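Side-chain contacts in mandelate racemase/muconate lactonizing enzyme (Polaromonas sp., PDB 2OG9), which belongs to the enolase superfamily and probably catalyses a mandelate racemase-type isomerisation, interconverting the enantiomers of a 2-hydroxy acid: residues V334-W339 with G353-P358; A271-L276 with L285-P290; R81-A86 with D100-A105; L63-S68 with P342-R347. One frame throughout, in Å; residues are numbered along the deposited sequence.

Overall arrangement
The chain follows the enolase-superfamily plan, an N-terminal capping domain followed by a barrel. Contact 3 pairs the ends of helices 73-83 and 95-104 in the capping domain, while contacts 1 and 2 belong to the barrel, on opposite sides of the chain's centre and about 21 Å apart between centres. Contact 4 ties strand 61-69 of the capping sheet to the loop after strand 333-335, so its closing loop encloses contacts 2 and 3 along the chain. It crosses contact 1, whose segments adjoin it in sequence. Contacts 2 and 4 also touch, P290 packing on Y67 and S66 and D288 lying close to the Y67 hydroxyl, probably hydrogen-bonded to it.

Contact 1 of 4, residues V334-W339 with G353-P358; sequences VEHFEW and GRMLVP
M355, a selenomethionine, reaches from strand 354-356 to V334 and H336 on the far side of the intervening strand 148-152. Its CB starts toward the opposite segment but is too far back to touch it. CG lies between the backbone N and the carbonyl carbon (chi1 58°), and the next bond is extended, which carries SE toward strand 333-335. There SE packs on V334, with CG1 at 3.7 Å and CB at 4.2 Å. The two side chains cross at about a right angle, so the selenium lies across the valine branch. At the last bond the chain bends (chi3 63°), turning CE toward H336. CE ends 3.6 Å from H336 CB and equally close to H336 CA, and lies 3.8 Å from E335 O. It meets the base of the histidine side chain, approaching the imidazole only obliquely. The same methyl, M355 CE, keeps V334 CG1 as a neighbour at 3.9 Å. Every contact here is van der Waals, and all four touching residues are buried; C151, I350 and M318 also pack on M355. Strand 148-152 supplies the backbone bonds, to V334 and H336 on one side and to M355 on the other. The selenomethionine thus bridges the two neighbours of a shared central strand. The sheet is mixed: strand 333-335 runs parallel to 148-152 and the 350-351/354-356 pair joins antiparallel, within the modified TIM barrel of the enolase superfamily.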
loop_
_atom_site.group_PDB
_atom_site.type_symbol
_atom_site.label_atom_id
_atom_site.label_comp_id
_atom_site.label_asym_id
_atom_site.label_seq_id
_atom_site.Cartn_x
_atom_site.Cartn_y
_atom_site.Cartn_z
ATOM N N VAL A 334 -21.586 23.891 16.345
ATOM C CA VAL A 334 -20.876 25.163 16.447
ATOM C C VAL A 334 -20.908 25.599 17.905
ATOM O O VAL A 334 -21.943 25.466 18.571
ATOM C CB VAL A 334 -21.538 26.264 15.575
ATOM C CG1 VAL A 334 -20.887 27.607 15.867
ATOM C CG2 VAL A 334 -21.387 25.926 14.098
ATOM N N GLU A 335 -19.788 26.111 18.408
ATOM C CA GLU A 335 -19.714 26.563 19.796
ATOM C C GLU A 335 -20.282 27.960 19.965
ATOM O O GLU A 335 -19.937 28.875 19.200
ATOM C CB GLU A 335 -18.251 26.539 20.290
ATOM C CG GLU A 335 -18.086 27.143 21.676
ATOM C CD GLU A 335 -16.680 27.011 22.202
ATOM O OE1 GLU A 335 -15.738 27.213 21.408
ATOM O OE2 GLU A 335 -16.513 26.720 23.404
ATOM N N HIS A 336 -21.185 28.100 20.928
ATOM C CA HIS A 336 -21.764 29.392 21.218
ATOM C C HIS A 336 -20.979 30.046 22.321
ATOM O O HIS A 336 -21.142 29.705 23.501
ATOM C CB HIS A 336 -23.223 29.304 21.699
ATOM C CG HIS A 336 -23.767 30.609 22.189
ATOM N ND1 HIS A 336 -23.388 31.173 23.389
ATOM C CD2 HIS A 336 -24.670 31.453 21.640
ATOM C CE1 HIS A 336 -24.045 32.306 23.560
ATOM N NE2 HIS A 336 -24.829 32.498 22.514
ATOM N N PHE A 337 -20.113 30.972 21.954
ATOM C CA PHE A 337 -19.354 31.616 22.991
ATOM C C PHE A 337 -19.398 33.129 22.738
ATOM O O PHE A 337 -19.246 33.581 21.595
ATOM C CB PHE A 337 -17.959 30.980 23.018
ATOM C CG PHE A 337 -16.917 31.774 22.333
ATOM C CD1 PHE A 337 -16.932 31.969 20.951
ATOM C CD2 PHE A 337 -15.913 32.341 23.077
ATOM C CE1 PHE A 337 -15.933 32.718 20.340
ATOM C CE2 PHE A 337 -14.910 33.086 22.485
ATOM C CZ PHE A 337 -14.920 33.285 21.110
ATOM N N GLU A 338 -19.638 33.887 23.815
ATOM C CA GLU A 338 -19.859 35.346 23.831
ATOM C C GLU A 338 -18.715 36.349 23.741
ATOM O O GLU A 338 -18.979 37.532 23.565
ATOM C CB GLU A 338 -20.706 35.671 25.079
ATOM C CG GLU A 338 -19.974 35.459 26.430
ATOM C CD GLU A 338 -19.676 33.975 26.753
ATOM O OE1 GLU A 338 -20.549 33.107 26.520
ATOM O OE2 GLU A 338 -18.569 33.667 27.253
ATOM N N TRP A 339 -17.460 35.910 23.796
ATOM C CA TRP A 339 -16.338 36.879 23.793
ATOM C C TRP A 339 -16.275 38.003 22.735
ATOM O O TRP A 339 -15.886 39.132 23.047
ATOM C CB TRP A 339 -14.979 36.160 23.759
ATOM C CG TRP A 339 -14.781 35.124 24.817
ATOM C CD1 TRP A 339 -15.684 34.724 25.755
ATOM C CD2 TRP A 339 -13.622 34.298 24.996
ATOM N NE1 TRP A 339 -15.165 33.696 26.506
ATOM C CE2 TRP A 339 -13.901 33.415 26.061
ATOM C CE3 TRP A 339 -12.377 34.217 24.354
ATOM C CZ2 TRP A 339 -12.980 32.460 26.503
ATOM C CZ3 TRP A 339 -11.461 33.268 24.792
ATOM C CH2 TRP A 339 -11.769 32.401 25.859
ATOM N N GLY A 353 -31.702 24.291 21.622
ATOM C CA GLY A 353 -30.444 23.605 21.360
ATOM C C GLY A 353 -29.713 23.933 20.068
ATOM O O GLY A 353 -28.710 23.285 19.740
ATOM N N ARG A 354 -30.185 24.936 19.338
ATOM C CA ARG A 354 -29.550 25.311 18.076
ATOM C C ARG A 354 -29.414 26.830 17.943
ATOM O O ARG A 354 -30.213 27.582 18.500
ATOM C CB ARG A 354 -30.380 24.783 16.894
ATOM C CG ARG A 354 -30.754 23.302 16.976
ATOM C CD ARG A 354 -31.704 22.888 15.851
ATOM N NE ARG A 354 -31.053 22.798 14.541
ATOM C CZ ARG A 354 -30.396 21.727 14.098
ATOM N NH1 ARG A 354 -30.297 20.645 14.858
ATOM N NH2 ARG A 354 -29.846 21.732 12.884
HETATM N N MSE A 355 -28.396 27.289 17.219
HETATM C CA MSE A 355 -28.253 28.723 17.014
HETATM C C MSE A 355 -28.810 29.012 15.633
HETATM O O MSE A 355 -28.562 28.262 14.688
HETATM C CB MSE A 355 -26.790 29.180 17.124
HETATM C CG MSE A 355 -25.800 28.533 16.181
HETATM SE SE MSE A 355 -24.089 29.500 16.233
HETATM C CE MSE A 355 -23.603 29.185 18.098
ATOM N N LEU A 356 -29.584 30.086 15.523
ATOM C CA LEU A 356 -30.198 30.450 14.256
ATOM C C LEU A 356 -29.185 31.065 13.305
ATOM O O LEU A 356 -28.339 31.862 13.706
ATOM C CB LEU A 356 -31.343 31.451 14.473
ATOM C CG LEU A 356 -32.493 31.050 15.405
ATOM C CD1 LEU A 356 -33.547 32.159 15.423
ATOM C CD2 LEU A 356 -33.110 29.744 14.941
ATOM N N VAL A 357 -29.272 30.681 12.042
ATOM C CA VAL A 357 -28.381 31.236 11.042
ATOM C C VAL A 357 -28.951 32.613 10.726
ATOM O O VAL A 357 -30.126 32.730 10.407
ATOM C CB VAL A 357 -28.384 30.379 9.767
ATOM C CG1 VAL A 357 -27.533 31.040 8.699
ATOM C CG2 VAL A 357 -27.854 28.984 10.085
ATOM N N PRO A 358 -28.137 33.671 10.850
ATOM C CA PRO A 358 -28.604 35.033 10.563
ATOM C C PRO A 358 -29.198 35.119 9.158
ATOM O O PRO A 358 -28.749 34.420 8.248
ATOM C CB PRO A 358 -27.335 35.867 10.710
ATOM C CG PRO A 358 -26.593 35.150 11.775
ATOM C CD PRO A 358 -26.765 33.692 11.385
#

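Contact 2 of 4, residues A271-L276 with L285-P290; sequences AEHGDL and LMPDAP
A water links H273 to D288: it lies 2.9 Å from H273 NE2, in the plane of the imidazole, and accepts a hydrogen bond from D288 N at 3.0 Å. The rest of the ring is packed by apolar groups. L285 CD1 comes to the edge near ND1, 3.6 Å from that nitrogen, and L285 CG is almost as near. CE1 is 3.5 Å from P287 CA and 3.7 Å from P287 CB, with the proline crossing the histidine side chain at about a right angle. One turn along helix 270-278, L276 extends the apolar patch. Its CG is anti to the backbone N (chi1 -176°), which sets CD2 3.7 Å from L285 CD1 as the two leucines lie alongside each other, pointing opposite ways. I301 of helix 295-307 packs on both H273 and L285, placing the contact between neighbouring helices and strand 284-285 of the barrel. D288 follows as the N-cap of helix 289-292, its OD1 bonded to R291 N. An alanine in place of H273 would probably deprive the water of one of its two protein partners and open a gap beside L285 and P287. Only one imidazole nitrogen is served by a polar group; ND1 is buried against leucine methyls without a partner in the model, a setting likely to disfavour a charged ring.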
loop_
_atom_site.group_PDB
_atom_site.type_symbol
_atom_site.label_atom_id
_atom_site.label_comp_id
_atom_site.label_asym_id
_atom_site.label_seq_id
_atom_site.Cartn_x
_atom_site.Cartn_y
_atom_site.Cartn_z
ATOM N N ALA A 271 -3.547 22.581 3.524
ATOM C CA ALA A 271 -2.594 21.480 3.434
ATOM C C ALA A 271 -2.482 20.683 4.739
ATOM O O ALA A 271 -2.420 19.449 4.711
ATOM C CB ALA A 271 -1.221 22.010 3.019
ATOM N N GLU A 272 -2.449 21.372 5.879
ATOM C CA GLU A 272 -2.348 20.679 7.163
ATOM C C GLU A 272 -3.606 19.850 7.432
ATOM O O GLU A 272 -3.521 18.738 7.955
ATOM C CB GLU A 272 -2.135 21.672 8.313
ATOM C CG GLU A 272 -0.873 22.525 8.193
ATOM C CD GLU A 272 -0.578 23.300 9.468
ATOM O OE1 GLU A 272 -1.521 23.884 10.037
ATOM O OE2 GLU A 272 0.597 23.327 9.901
ATOM N N HIS A 273 -4.769 20.397 7.084
ATOM C CA HIS A 273 -6.030 19.684 7.275
ATOM C C HIS A 273 -6.066 18.488 6.339
ATOM O O HIS A 273 -6.617 17.434 6.672
ATOM C CB HIS A 273 -7.221 20.608 6.987
ATOM C CG HIS A 273 -7.598 21.474 8.145
ATOM N ND1 HIS A 273 -8.413 21.036 9.167
ATOM C CD2 HIS A 273 -7.229 22.735 8.474
ATOM C CE1 HIS A 273 -8.527 21.988 10.077
ATOM N NE2 HIS A 273 -7.818 23.030 9.679
ATOM N N GLY A 274 -5.466 18.653 5.166
ATOM C CA GLY A 274 -5.430 17.569 4.206
ATOM C C GLY A 274 -4.628 16.406 4.761
ATOM O O GLY A 274 -4.993 15.249 4.579
ATOM N N ASP A 275 -3.538 16.717 5.455
ATOM C CA ASP A 275 -2.685 15.683 6.026
ATOM C C ASP A 275 -3.453 14.947 7.120
ATOM O O ASP A 275 -3.431 13.718 7.197
ATOM C CB ASP A 275 -1.410 16.318 6.587
ATOM C CG ASP A 275 -0.296 15.308 6.790
ATOM O OD1 ASP A 275 -0.018 14.530 5.850
ATOM O OD2 ASP A 275 0.308 15.300 7.886
ATOM N N LEU A 276 -4.146 15.712 7.957
ATOM C CA LEU A 276 -4.946 15.153 9.039
ATOM C C LEU A 276 -6.004 14.211 8.449
ATOM O O LEU A 276 -6.216 13.097 8.944
ATOM C CB LEU A 276 -5.607 16.301 9.816
ATOM C CG LEU A 276 -6.440 16.013 11.066
ATOM C CD1 LEU A 276 -6.726 17.319 11.810
ATOM C CD2 LEU A 276 -7.736 15.332 10.668
ATOM N N LEU A 285 -13.885 17.207 12.155
ATOM C CA LEU A 285 -12.804 18.110 11.783
ATOM C C LEU A 285 -13.188 19.497 12.295
ATOM O O LEU A 285 -14.337 19.926 12.139
ATOM C CB LEU A 285 -12.625 18.137 10.260
ATOM C CG LEU A 285 -11.379 18.868 9.760
ATOM C CD1 LEU A 285 -10.127 18.089 10.168
ATOM C CD2 LEU A 285 -11.446 19.007 8.244
HETATM N N MSE A 286 -12.237 20.202 12.891
HETATM C CA MSE A 286 -12.529 21.518 13.445
HETATM C C MSE A 286 -11.743 22.670 12.845
HETATM O O MSE A 286 -10.948 23.319 13.527
HETATM C CB MSE A 286 -12.324 21.484 14.961
HETATM C CG MSE A 286 -13.141 20.396 15.637
HETATM SE SE MSE A 286 -13.011 20.503 17.565
HETATM C CE MSE A 286 -14.237 21.992 17.894
ATOM N N PRO A 287 -11.968 22.952 11.558
ATOM C CA PRO A 287 -11.258 24.047 10.900
ATOM C C PRO A 287 -11.710 25.386 11.469
ATOM O O PRO A 287 -12.856 25.531 11.898
ATOM C CB PRO A 287 -11.639 23.871 9.436
ATOM C CG PRO A 287 -13.032 23.331 9.520
ATOM C CD PRO A 287 -12.924 22.311 10.639
ATOM N N ASP A 288 -10.793 26.345 11.490
ATOM C CA ASP A 288 -11.049 27.691 11.990
ATOM C C ASP A 288 -10.800 28.599 10.786
ATOM O O ASP A 288 -9.652 28.810 10.393
ATOM C CB ASP A 288 -10.057 27.991 13.125
ATOM C CG ASP A 288 -10.205 29.390 13.698
ATOM O OD1 ASP A 288 -10.621 30.307 12.961
ATOM O OD2 ASP A 288 -9.876 29.575 14.888
ATOM N N ALA A 289 -11.870 29.122 10.187
ATOM C CA ALA A 289 -11.744 29.969 9.002
ATOM C C ALA A 289 -10.672 31.062 9.104
ATOM O O ALA A 289 -9.738 31.091 8.304
ATOM C CB ALA A 289 -13.103 30.584 8.644
ATOM N N PRO A 290 -10.791 31.977 10.081
ATOM C CA PRO A 290 -9.787 33.040 10.219
ATOM C C PRO A 290 -8.363 32.502 10.360
ATOM O O PRO A 290 -7.413 33.060 9.816
ATOM C CB PRO A 290 -10.237 33.780 11.478
ATOM C CG PRO A 290 -11.721 33.609 11.459
ATOM C CD PRO A 290 -11.882 32.154 11.058
HETATM O O HOH W 1 -8.073 25.106 11.707
#

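Contact 3 of 4, residues R81-A86 with D100-A105; sequences REIAPA and DKLCWA
K101 and L102 carry a helix-to-helix contact in the N-terminal capping domain, meeting I83 and A86 where helix 73-83 runs into its following turn. The K101 side chain is extended: CG is anti to the backbone N (chi1 -180°) and the chain runs on without a bend, bringing NZ to A86 O at 2.7 Å. The ammonium nitrogen lies in the carbonyl plane, on a lone pair, with a C=O...N angle of 144°. CE passes 4.1 Å from A86 CB, and NZ has a second partner in the carboxylate of E90, so one positive charge joins a backbone oxygen and an acidic side chain. A methionine in place of K101 would probably leave A86 O without this donor and E90 without its ion-pair mate. L102 is buried next to it. Its CD2 presses on A86 CB at 3.5 Å and lies 3.6 Å from I83 O, the oxygen that also takes the A86 N bond. I83 crosses L102 at about a right angle, CD1 meeting L102 CB at 4.1 Å, and I119 of helix 114-133 packs on both side chains. A105 points its CB toward the first segment, and its backbone also bonds to a second subunit. At this last residue, A105 N donates to K101 O at 2.9 Å, an i to i-4 backbone bond.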
loop_
_atom_site.group_PDB
_atom_site.type_symbol
_atom_site.label_atom_id
_atom_site.label_comp_id
_atom_site.label_asym_id
_atom_site.label_seq_id
_atom_site.Cartn_x
_atom_site.Cartn_y
_atom_site.Cartn_z
ATOM N N ARG A 81 -1.149 45.533 6.116
ATOM C CA ARG A 81 -0.878 46.896 5.657
ATOM C C ARG A 81 0.034 46.897 4.443
ATOM O O ARG A 81 -0.167 47.662 3.504
ATOM C CB ARG A 81 -0.238 47.712 6.789
ATOM C CG ARG A 81 0.122 49.151 6.424
ATOM C CD ARG A 81 0.632 49.903 7.650
ATOM N NE ARG A 81 1.800 49.251 8.231
ATOM C CZ ARG A 81 2.301 49.527 9.433
ATOM N NH1 ARG A 81 1.737 50.452 10.198
ATOM N NH2 ARG A 81 3.364 48.865 9.877
ATOM N N GLU A 82 1.037 46.027 4.455
ATOM C CA GLU A 82 1.972 45.968 3.341
ATOM C C GLU A 82 1.376 45.431 2.045
ATOM O O GLU A 82 1.744 45.887 0.966
ATOM C CB GLU A 82 3.198 45.140 3.731
ATOM C CG GLU A 82 4.243 45.039 2.635
ATOM C CD GLU A 82 5.496 44.318 3.093
ATOM O OE1 GLU A 82 5.375 43.375 3.900
ATOM O OE2 GLU A 82 6.602 44.685 2.639
ATOM N N ILE A 83 0.449 44.481 2.132
ATOM C CA ILE A 83 -0.132 43.920 0.914
ATOM C C ILE A 83 -1.455 44.545 0.477
ATOM O O ILE A 83 -1.882 44.356 -0.660
ATOM C CB ILE A 83 -0.310 42.378 1.029
ATOM C CG1 ILE A 83 -1.386 42.030 2.060
ATOM C CG2 ILE A 83 1.017 41.737 1.438
ATOM C CD1 ILE A 83 -1.619 40.522 2.202
ATOM N N ALA A 84 -2.095 45.302 1.364
ATOM C CA ALA A 84 -3.373 45.932 1.041
ATOM C C ALA A 84 -3.419 46.622 -0.326
ATOM O O ALA A 84 -4.382 46.451 -1.071
ATOM C CB ALA A 84 -3.759 46.924 2.137
ATOM N N PRO A 85 -2.383 47.407 -0.676
ATOM C CA PRO A 85 -2.380 48.094 -1.976
ATOM C C PRO A 85 -2.606 47.179 -3.178
ATOM O O PRO A 85 -3.084 47.621 -4.221
ATOM C CB PRO A 85 -1.003 48.759 -2.016
ATOM C CG PRO A 85 -0.731 49.048 -0.562
ATOM C CD PRO A 85 -1.185 47.765 0.107
ATOM N N ALA A 86 -2.261 45.902 -3.037
ATOM C CA ALA A 86 -2.428 44.955 -4.138
ATOM C C ALA A 86 -3.892 44.714 -4.495
ATOM O O ALA A 86 -4.194 44.159 -5.551
ATOM C CB ALA A 86 -1.750 43.624 -3.793
ATOM N N ASP A 100 -4.887 34.288 -4.103
ATOM C CA ASP A 100 -3.614 33.862 -4.700
ATOM C C ASP A 100 -2.685 35.040 -4.989
ATOM O O ASP A 100 -1.476 34.951 -4.768
ATOM C CB ASP A 100 -3.846 33.089 -6.009
ATOM C CG ASP A 100 -4.495 31.730 -5.789
ATOM O OD1 ASP A 100 -4.511 31.243 -4.637
ATOM O OD2 ASP A 100 -4.974 31.139 -6.779
ATOM N N LYS A 101 -3.238 36.142 -5.493
ATOM C CA LYS A 101 -2.416 37.310 -5.790
ATOM C C LYS A 101 -1.761 37.850 -4.518
ATOM O O LYS A 101 -0.572 38.174 -4.515
ATOM C CB LYS A 101 -3.255 38.422 -6.445
ATOM C CG LYS A 101 -2.435 39.665 -6.781
ATOM C CD LYS A 101 -3.297 40.836 -7.258
ATOM C CE LYS A 101 -2.427 42.072 -7.515
ATOM N NZ LYS A 101 -3.199 43.276 -7.946
ATOM N N LEU A 102 -2.525 37.943 -3.434
ATOM C CA LEU A 102 -1.969 38.451 -2.183
ATOM C C LEU A 102 -0.951 37.483 -1.597
ATOM O O LEU A 102 0.030 37.899 -0.970
ATOM C CB LEU A 102 -3.082 38.715 -1.165
ATOM C CG LEU A 102 -4.013 39.891 -1.484
ATOM C CD1 LEU A 102 -4.953 40.119 -0.312
ATOM C CD2 LEU A 102 -3.202 41.146 -1.759
ATOM N N CYS A 103 -1.179 36.190 -1.803
ATOM C CA CYS A 103 -0.257 35.178 -1.298
ATOM C C CYS A 103 1.045 35.292 -2.100
ATOM O O CYS A 103 2.141 35.238 -1.537
ATOM C CB CYS A 103 -0.870 33.784 -1.459
ATOM S SG CYS A 103 0.013 32.461 -0.586
ATOM N N TRP A 104 0.930 35.467 -3.414
ATOM C CA TRP A 104 2.124 35.606 -4.241
ATOM C C TRP A 104 2.865 36.894 -3.883
ATOM O O TRP A 104 4.093 36.938 -3.920
ATOM C CB TRP A 104 1.767 35.602 -5.736
ATOM C CG TRP A 104 1.541 34.222 -6.300
ATOM C CD1 TRP A 104 0.347 33.674 -6.690
ATOM C CD2 TRP A 104 2.538 33.217 -6.533
ATOM N NE1 TRP A 104 0.542 32.393 -7.155
ATOM C CE2 TRP A 104 1.875 32.087 -7.071
ATOM C CE3 TRP A 104 3.926 33.161 -6.345
ATOM C CZ2 TRP A 104 2.557 30.911 -7.417
ATOM C CZ3 TRP A 104 4.604 31.991 -6.690
ATOM C CH2 TRP A 104 3.916 30.884 -7.223
ATOM N N ALA A 105 2.121 37.937 -3.527
ATOM C CA ALA A 105 2.733 39.206 -3.157
ATOM C C ALA A 105 3.655 39.029 -1.947
ATOM O O ALA A 105 4.520 39.866 -1.690
ATOM C CB ALA A 105 1.654 40.240 -2.850
#

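Contact 4 of 4, residues L63-S68 with P342-R347; sequences LGFSYS and PLFNER
F65 and F344 meet ring to ring, F65 CE2 lying 4.1 Å from F344 CZ. The centroids are 5.9 Å apart and the planes are inclined at 41°, an oblique pairing. This pair alone makes the first shell: two buried rings joined by dispersion, with the side chains crossing at about a right angle. F65 projects its ring from the strand with CG between the backbone N and the carbonyl carbon (chi1 68°). F51 of the adjacent strand 46-56 packs on both rings. On the other segment L343 CB stands 3.9 Å above the centre of the F344 ring, and L365 also touches F344. The contact spans the two domains of the enolase-superfamily fold: F65 comes from strand 61-69 of the capping-domain sheet, outermost within this chain, and F344 from the loop between strands 333-335 and 350-351 in the C-terminal part of the chain. Farther out, R347 turns back so that its guanidinium meets the F344 backbone edge-on. Its NH1 donates to F344 O at 3.0 Å, a nearly straight bond of 168°, and to E346 O at 2.8 Å. Both oxygens lie in the guanidinium plane, whereas NH1 stands well above each carbonyl plane. One nitrogen thus joins the two carbonyls and probably helps fix the loop around F344. Backbone bonds from L343 to S368 and from N345 to T366 hold this loop to the 366-368 region, and E346 OE2 bonds to T366 OG1. Behind F65, its neighbours G64 and S66 bond through their backbones to A52 and L50 of strand 46-56.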
loop_
_atom_site.group_PDB
_atom_site.type_symbol
_atom_site.label_atom_id
_atom_site.label_comp_id
_atom_site.label_asym_id
_atom_site.label_seq_id
_atom_site.Cartn_x
_atom_site.Cartn_y
_atom_site.Cartn_z
ATOM N N LEU A 63 -16.897 43.545 5.072
ATOM C CA LEU A 63 -16.181 43.560 6.335
ATOM C C LEU A 63 -15.746 42.137 6.655
ATOM O O LEU A 63 -16.530 41.197 6.518
ATOM C CB LEU A 63 -17.086 44.074 7.460
ATOM C CG LEU A 63 -16.544 44.006 8.897
ATOM C CD1 LEU A 63 -15.318 44.892 9.047
ATOM C CD2 LEU A 63 -17.638 44.456 9.873
ATOM N N GLY A 64 -14.498 41.984 7.078
ATOM C CA GLY A 64 -13.987 40.668 7.421
ATOM C C GLY A 64 -13.000 40.794 8.559
ATOM O O GLY A 64 -12.668 41.909 8.978
ATOM N N PHE A 65 -12.523 39.667 9.079
ATOM C CA PHE A 65 -11.560 39.737 10.165
ATOM C C PHE A 65 -10.795 38.444 10.368
ATOM O O PHE A 65 -11.184 37.393 9.872
ATOM C CB PHE A 65 -12.266 40.135 11.474
ATOM C CG PHE A 65 -13.203 39.086 12.018
ATOM C CD1 PHE A 65 -12.740 38.104 12.889
ATOM C CD2 PHE A 65 -14.545 39.078 11.657
ATOM C CE1 PHE A 65 -13.597 37.128 13.398
ATOM C CE2 PHE A 65 -15.414 38.106 12.157
ATOM C CZ PHE A 65 -14.935 37.127 13.032
ATOM N N SER A 66 -9.672 38.553 11.064
ATOM C CA SER A 66 -8.854 37.407 11.426
ATOM C C SER A 66 -8.499 37.740 12.869
ATOM O O SER A 66 -8.923 38.783 13.380
ATOM C CB SER A 66 -7.600 37.292 10.544
ATOM O OG SER A 66 -6.789 38.450 10.612
ATOM N N TYR A 67 -7.742 36.883 13.540
ATOM C CA TYR A 67 -7.419 37.152 14.930
ATOM C C TYR A 67 -6.179 36.400 15.379
ATOM O O TYR A 67 -5.682 35.516 14.683
ATOM C CB TYR A 67 -8.599 36.733 15.814
ATOM C CG TYR A 67 -8.697 35.235 16.005
ATOM C CD1 TYR A 67 -8.069 34.607 17.078
ATOM C CD2 TYR A 67 -9.367 34.438 15.082
ATOM C CE1 TYR A 67 -8.103 33.224 17.227
ATOM C CE2 TYR A 67 -9.408 33.050 15.219
ATOM C CZ TYR A 67 -8.771 32.451 16.296
ATOM O OH TYR A 67 -8.787 31.082 16.441
ATOM N N SER A 68 -5.693 36.765 16.557
ATOM C CA SER A 68 -4.541 36.117 17.156
ATOM C C SER A 68 -4.782 36.036 18.652
ATOM O O SER A 68 -5.124 37.035 19.290
ATOM C CB SER A 68 -3.256 36.916 16.919
ATOM O OG SER A 68 -2.992 37.082 15.542
ATOM N N PRO A 342 -18.966 42.213 21.914
ATOM C CA PRO A 342 -18.728 43.657 22.055
ATOM C C PRO A 342 -18.233 44.356 20.785
ATOM O O PRO A 342 -18.362 45.571 20.650
ATOM C CB PRO A 342 -17.684 43.729 23.171
ATOM C CG PRO A 342 -17.980 42.536 23.992
ATOM C CD PRO A 342 -18.235 41.469 22.953
ATOM N N LEU A 343 -17.666 43.589 19.862
ATOM C CA LEU A 343 -17.133 44.149 18.622
ATOM C C LEU A 343 -18.194 44.473 17.584
ATOM O O LEU A 343 -17.960 45.280 16.685
ATOM C CB LEU A 343 -16.143 43.167 17.985
ATOM C CG LEU A 343 -14.915 42.698 18.764
ATOM C CD1 LEU A 343 -14.229 41.587 17.978
ATOM C CD2 LEU A 343 -13.960 43.862 18.997
ATOM N N PHE A 344 -19.355 43.837 17.704
ATOM C CA PHE A 344 -20.427 44.012 16.735
ATOM C C PHE A 344 -21.740 44.544 17.304
ATOM O O PHE A 344 -21.979 44.486 18.506
ATOM C CB PHE A 344 -20.680 42.674 16.046
ATOM C CG PHE A 344 -19.420 41.978 15.613
ATOM C CD1 PHE A 344 -18.587 42.554 14.659
ATOM C CD2 PHE A 344 -19.050 40.765 16.184
ATOM C CE1 PHE A 344 -17.395 41.934 14.280
ATOM C CE2 PHE A 344 -17.859 40.135 15.813
ATOM C CZ PHE A 344 -17.030 40.722 14.858
ATOM N N ASN A 345 -22.587 45.047 16.413
ATOM C CA ASN A 345 -23.884 45.591 16.790
ATOM C C ASN A 345 -24.959 44.523 16.695
ATOM O O ASN A 345 -26.074 44.721 17.167
ATOM C CB ASN A 345 -24.252 46.749 15.866
ATOM C CG ASN A 345 -23.264 47.884 15.943
ATOM O OD1 ASN A 345 -22.792 48.389 14.918
ATOM N ND2 ASN A 345 -22.942 48.299 17.158
ATOM N N GLU A 346 -24.615 43.388 16.093
ATOM C CA GLU A 346 -25.560 42.289 15.907
ATOM C C GLU A 346 -25.310 41.138 16.881
ATOM O O GLU A 346 -24.245 41.050 17.483
ATOM C CB GLU A 346 -25.478 41.770 14.470
ATOM C CG GLU A 346 -25.766 42.813 13.385
ATOM C CD GLU A 346 -24.627 43.795 13.179
ATOM O OE1 GLU A 346 -23.500 43.524 13.646
ATOM O OE2 GLU A 346 -24.851 44.840 12.531
ATOM N N ARG A 347 -26.289 40.249 17.023
ATOM C CA ARG A 347 -26.160 39.119 17.940
ATOM C C ARG A 347 -26.731 37.834 17.363
ATOM O O ARG A 347 -27.614 37.862 16.505
ATOM C CB ARG A 347 -26.875 39.426 19.263
ATOM C CG ARG A 347 -26.255 40.545 20.083
ATOM C CD ARG A 347 -24.977 40.086 20.765
ATOM N NE ARG A 347 -24.375 41.118 21.606
ATOM C CZ ARG A 347 -23.694 42.170 21.151
ATOM N NH1 ARG A 347 -23.513 42.347 19.846
ATOM N NH2 ARG A 347 -23.178 43.042 22.007
#